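Local structure of DNA repair protein RECN (Deinococcus radiodurans, 4ABX) at residues 21-26 with 139-144. The protein is an SMC-like, ATP-binding protein that may take part in the recombinational repair of damaged DNA, this chain being its coiled-coil domain. Sequence-based numbering, arbitrary orientation.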
# COMPACT_ATOMS: atom_id res chain seq x y z
N VAL A 21 16.94 8.45 57.72
CA VAL A 21 15.74 7.94 58.36
C VAL A 21 14.48 8.54 57.75
O VAL A 21 13.51 7.83 57.47
CB VAL A 21 15.76 8.20 59.88
CG1 VAL A 21 14.39 7.99 60.51
CG2 VAL A 21 16.82 7.33 60.56
N GLN A 22 14.49 9.86 57.56
CA GLN A 22 13.38 10.55 56.93
C GLN A 22 13.13 10.01 55.52
O GLN A 22 11.98 9.73 55.15
CB GLN A 22 13.64 12.06 56.87
CG GLN A 22 12.49 12.88 56.32
CD GLN A 22 12.78 14.37 56.31
OE1 GLN A 22 13.93 14.80 56.37
NE2 GLN A 22 11.72 15.18 56.25
N GLU A 23 14.19 9.87 54.73
CA GLU A 23 14.05 9.40 53.34
C GLU A 23 13.34 8.06 53.27
O GLU A 23 12.40 7.88 52.49
CB GLU A 23 15.40 9.31 52.62
CG GLU A 23 15.25 8.90 51.16
CD GLU A 23 16.57 8.85 50.40
OE1 GLU A 23 17.63 8.67 51.04
OE2 GLU A 23 16.54 9.00 49.16
N ILE A 24 13.81 7.11 54.07
CA ILE A 24 13.22 5.78 54.12
C ILE A 24 11.78 5.79 54.65
O ILE A 24 10.91 5.07 54.15
CB ILE A 24 14.10 4.85 55.00
CG1 ILE A 24 15.42 4.55 54.28
CG2 ILE A 24 13.35 3.56 55.36
CD1 ILE A 24 16.50 3.96 55.18
N SER A 25 11.52 6.61 55.66
CA SER A 25 10.21 6.61 56.30
C SER A 25 9.15 7.23 55.40
O SER A 25 7.99 6.82 55.43
CB SER A 25 10.28 7.35 57.64
OG SER A 25 11.28 6.78 58.46
N GLU A 26 9.54 8.22 54.61
CA GLU A 26 8.60 8.88 53.70
C GLU A 26 8.10 7.94 52.61
O GLU A 26 6.98 8.08 52.13
CB GLU A 26 9.22 10.14 53.09
CG GLU A 26 9.36 11.28 54.08
CD GLU A 26 10.05 12.49 53.50
OE1 GLU A 26 10.61 12.38 52.39
OE2 GLU A 26 10.02 13.56 54.14
N ASN A 139 19.06 1.23 45.86
CA ASN A 139 20.34 1.71 45.33
C ASN A 139 21.23 2.41 46.37
O ASN A 139 22.45 2.51 46.19
CB ASN A 139 20.12 2.63 44.12
CG ASN A 139 19.71 1.87 42.86
OD1 ASN A 139 19.95 0.67 42.74
ND2 ASN A 139 19.09 2.57 41.92
N LYS A 140 20.61 2.89 47.44
CA LYS A 140 21.35 3.56 48.51
C LYS A 140 21.52 2.67 49.75
O LYS A 140 22.58 2.65 50.37
CB LYS A 140 20.65 4.86 48.93
CG LYS A 140 20.41 5.85 47.79
CD LYS A 140 19.66 7.08 48.30
CE LYS A 140 19.33 8.04 47.16
NZ LYS A 140 18.54 9.20 47.63
N TYR A 141 20.46 1.93 50.09
CA TYR A 141 20.39 1.24 51.37
C TYR A 141 20.17 -0.27 51.24
O TYR A 141 20.00 -0.95 52.26
CB TYR A 141 19.25 1.82 52.21
CG TYR A 141 19.21 3.33 52.27
CD1 TYR A 141 20.19 4.05 52.94
CD2 TYR A 141 18.17 4.04 51.67
CE1 TYR A 141 20.16 5.42 53.01
CE2 TYR A 141 18.13 5.42 51.74
CZ TYR A 141 19.12 6.11 52.40
OH TYR A 141 19.09 7.48 52.47
N GLY A 142 20.17 -0.77 50.00
CA GLY A 142 19.76 -2.14 49.70
C GLY A 142 20.77 -3.21 50.08
O GLY A 142 21.55 -3.00 51.01
N PRO A 143 20.82 -4.33 49.33
CA PRO A 143 20.17 -4.65 48.04
C PRO A 143 18.66 -4.87 48.06
O PRO A 143 17.99 -4.50 47.10
CB PRO A 143 20.85 -5.97 47.62
CG PRO A 143 21.98 -6.21 48.60
CD PRO A 143 21.62 -5.45 49.83
N THR A 144 18.12 -5.48 49.11
CA THR A 144 16.69 -5.80 49.15
C THR A 144 15.95 -4.82 50.06
O THR A 144 16.57 -4.09 50.82
CB THR A 144 16.45 -7.23 49.67
OG1 THR A 144 16.83 -7.30 51.05
CG2 THR A 144 17.26 -8.24 48.86
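K140 and Y141, in the last turn of helix 121-141, both reach for the carboxylate of E23 on helix 6-27, tying two helices of the coiled-coil domain together where a short turn leads into helix 145-169. K140 comes first: its extended chain meets that of E23 at about a right angle and ends in a salt bridge, NZ a short 2.5 Å from E23 OE2, on that oxygen's syn lone pair. The CB of K140 also sits 3.7 Å above the centre of the Y141 ring. On the opposite face, offset toward the rim, lies I24 CD1, so the ring is sandwiched between aliphatic carbons. This CH-pi contact stands 13° off the ring normal. I24 CG1 packs 3.8 Å from Y141 CE2. Replacing I24 by an alanine would remove CG1 and CD1, and is likely to open a gap against this face and leave the ring less firmly held on that side. V148 and F151 of helix 145-169 touch both I24 and Y141, making this a three-helix junction. With E23 CG anti to the backbone N (chi1 -177°) and the chain extended beyond it, the carboxylate reaches the ring edge. Its plane is 89° from the ring's. Y141 OH donates to E23 OE1 there, at 2.4 Å, too short to be taken literally. The chain then leaves helical geometry at G142 and passes a cis peptide before P143. T144 N-caps helix 145-169, its OG1 hydrogen-bonded to D147 OD2.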